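Local coordinates for protein thiosulfate sulfurtransferase TUM1 (Saccharomyces cerevisiae, PDB 3UTN) that transfers persulfide sulfur from NFS1 to UBA4 in the pathway for 2-thiolation of the wobble uridine of tRNAs, at residues I115-D120 and K141-N146. Sequence-based numbering, arbitrary orientation.
With DMS (dimethyl sulfoxide), chain B.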
loop_
_atom_site.group_PDB
_atom_site.type_symbol
_atom_site.label_atom_id
_atom_site.label_comp_id
_atom_site.label_asym_id
_atom_site.label_seq_id
_atom_site.Cartn_x
_atom_site.Cartn_y
_atom_site.Cartn_z
ATOM N N ILE A 115 1.443 5.154 -17.891
ATOM C CA ILE A 115 2.169 5.451 -16.683
ATOM C C ILE A 115 1.088 5.722 -15.649
ATOM O O ILE A 115 0.327 6.681 -15.761
ATOM C CB ILE A 115 3.067 6.674 -16.845
ATOM C CG1 ILE A 115 4.185 6.383 -17.844
ATOM C CG2 ILE A 115 3.629 7.072 -15.496
ATOM C CD1 ILE A 115 5.005 7.597 -18.218
ATOM N N LEU A 116 0.995 4.844 -14.668
ATOM C CA LEU A 116 0.014 5.029 -13.635
ATOM C C LEU A 116 0.677 5.762 -12.517
ATOM O O LEU A 116 1.741 5.384 -12.047
ATOM C CB LEU A 116 -0.560 3.702 -13.162
ATOM C CG LEU A 116 -1.259 2.929 -14.280
ATOM C CD1 LEU A 116 -1.735 1.592 -13.752
ATOM C CD2 LEU A 116 -2.415 3.714 -14.882
ATOM N N VAL A 117 0.071 6.860 -12.127
ATOM C CA VAL A 117 0.613 7.606 -11.033
ATOM C C VAL A 117 -0.423 7.570 -9.946
ATOM O O VAL A 117 -1.449 8.231 -10.007
ATOM C CB VAL A 117 1.008 9.028 -11.419
ATOM C CG1 VAL A 117 1.538 9.740 -10.190
ATOM C CG2 VAL A 117 2.061 8.994 -12.525
ATOM N N VAL A 118 -0.132 6.770 -8.944
ATOM C CA VAL A 118 -1.104 6.490 -7.941
ATOM C C VAL A 118 -0.988 7.529 -6.867
ATOM O O VAL A 118 0.100 7.939 -6.489
ATOM C CB VAL A 118 -0.885 5.113 -7.333
ATOM C CG1 VAL A 118 -1.981 4.832 -6.328
ATOM C CG2 VAL A 118 -0.889 4.072 -8.435
ATOM N N TYR A 119 -2.131 7.951 -6.377
ATOM C CA TYR A 119 -2.138 8.825 -5.250
ATOM C C TYR A 119 -3.391 8.515 -4.492
ATOM O O TYR A 119 -4.235 7.746 -4.943
ATOM C CB TYR A 119 -2.116 10.276 -5.708
ATOM C CG TYR A 119 -3.305 10.705 -6.523
ATOM C CD1 TYR A 119 -3.393 10.413 -7.885
ATOM C CD2 TYR A 119 -4.341 11.410 -5.934
ATOM C CE1 TYR A 119 -4.485 10.820 -8.627
ATOM C CE2 TYR A 119 -5.425 11.831 -6.667
ATOM C CZ TYR A 119 -5.490 11.536 -8.007
ATOM O OH TYR A 119 -6.574 11.958 -8.714
ATOM N N ASP A 120 -3.495 9.101 -3.321
ATOM C CA ASP A 120 -4.732 9.044 -2.598
ATOM C C ASP A 120 -4.870 10.361 -1.881
ATOM O O ASP A 120 -3.915 11.139 -1.817
ATOM C CB ASP A 120 -4.763 7.836 -1.658
ATOM C CG ASP A 120 -3.686 7.872 -0.607
ATOM O OD1 ASP A 120 -3.239 8.967 -0.217
ATOM O OD2 ASP A 120 -3.297 6.790 -0.145
ATOM N N LYS A 141 4.592 0.665 -15.807
ATOM C CA LYS A 141 4.993 1.960 -15.303
ATOM C C LYS A 141 4.005 2.431 -14.276
ATOM O O LYS A 141 2.872 2.801 -14.585
ATOM C CB LYS A 141 5.161 2.956 -16.446
ATOM C CG LYS A 141 6.263 2.551 -17.422
ATOM C CD LYS A 141 6.222 3.369 -18.703
ATOM C CE LYS A 141 4.974 3.091 -19.526
ATOM N NZ LYS A 141 4.830 1.674 -19.971
ATOM N N VAL A 142 4.448 2.387 -13.033
ATOM C CA VAL A 142 3.602 2.744 -11.939
ATOM C C VAL A 142 4.395 3.651 -11.043
ATOM O O VAL A 142 5.524 3.355 -10.649
ATOM C CB VAL A 142 3.118 1.529 -11.134
ATOM C CG1 VAL A 142 2.132 1.977 -10.064
ATOM C CG2 VAL A 142 2.468 0.504 -12.048
ATOM N N TYR A 143 3.782 4.771 -10.735
ATOM C CA TYR A 143 4.357 5.671 -9.795
ATOM C C TYR A 143 3.400 5.824 -8.673
ATOM O O TYR A 143 2.188 5.697 -8.839
ATOM C CB TYR A 143 4.625 7.007 -10.446
ATOM C CG TYR A 143 5.723 6.929 -11.461
ATOM C CD1 TYR A 143 7.048 7.107 -11.088
ATOM C CD2 TYR A 143 5.438 6.659 -12.793
ATOM C CE1 TYR A 143 8.067 7.037 -12.018
ATOM C CE2 TYR A 143 6.449 6.588 -13.731
ATOM C CZ TYR A 143 7.759 6.779 -13.337
ATOM O OH TYR A 143 8.761 6.699 -14.269
ATOM N N LEU A 144 3.966 6.065 -7.512
ATOM C CA LEU A 144 3.183 6.409 -6.385
ATOM C C LEU A 144 3.481 7.860 -6.209
ATOM O O LEU A 144 4.614 8.232 -5.913
ATOM C CB LEU A 144 3.641 5.628 -5.172
ATOM C CG LEU A 144 2.887 5.992 -3.908
ATOM C CD1 LEU A 144 1.414 5.717 -4.133
ATOM C CD2 LEU A 144 3.438 5.193 -2.750
ATOM N N LEU A 145 2.472 8.686 -6.434
ATOM C CA LEU A 145 2.655 10.091 -6.220
ATOM C C LEU A 145 2.943 10.259 -4.758
ATOM O O LEU A 145 2.234 9.726 -3.904
ATOM C CB LEU A 145 1.428 10.893 -6.613
ATOM C CG LEU A 145 1.616 12.396 -6.399
ATOM C CD1 LEU A 145 2.601 12.971 -7.401
ATOM C CD2 LEU A 145 0.276 13.076 -6.512
ATOM N N ASN A 146 4.001 10.993 -4.473
ATOM C CA ASN A 146 4.383 11.214 -3.116
ATOM C C ASN A 146 4.364 12.689 -2.728
ATOM O O ASN A 146 5.369 13.368 -2.813
ATOM C CB ASN A 146 5.750 10.612 -2.842
ATOM C CG ASN A 146 6.097 10.669 -1.390
ATOM O OD1 ASN A 146 5.217 10.553 -0.534
ATOM N ND2 ASN A 146 7.374 10.876 -1.090
HETATM S S DMS B . 7.998 1.999 -12.022
HETATM O O DMS B . 6.895 1.301 -12.712
HETATM C C1 DMS B . 9.480 1.373 -12.603
HETATM C C2 DMS B . 8.123 3.561 -12.675
#
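Strands 115-119 and 141-145 are the two parallel strands of a beta-alpha-beta unit in the first rhodanese domain, with L116 and V118 each bonded to both neighbours of the residue opposite. L116 N donates to K141 O (2.8 Å) and L116 O accepts from Y143 N; two residues on, V118 N meets Y143 O at 2.6 Å, nearly straight at 178°, and V118 O takes L145 N. Helix 127-136 makes the connection and lies on the face carrying L116, V118, V142 and L144. There V118 CG2 packs on V142 CG1 at 4.0 Å, while V118 CB meets L144 CD1. The other face, toward helix 32-41, holds I115, V117 and Y143. With its CG beside the backbone N (chi1 -69°), the Y143 ring is swung back toward I115, whose CG2 presses on the ring edge, 3.3 Å from Y143 CD2. A dimethyl sulfoxide, probably from the crystallisation liquor, lays its methyl C2 over one ring face, and DMS O accepts a bond from V142 N at 2.7 Å. Cutting Y143 back to an alanine would probably take away the ring edge that I115 CG2 leans on and open a gap beside I115. The bent K141 chain crosses I115 at a slant, K141 CD 3.7 Å from I115 CG1, and its NZ ends in a salt bridge with D113. At the far end L145 CB touches Y119 CB, and Y119 OH bonds to S76 and I73. Strand 47-51 pairs on the other side of 115-119, and 28-30 beyond 141-145, giving the 1-5-4-2-3 parallel sheet of a rhodanese domain.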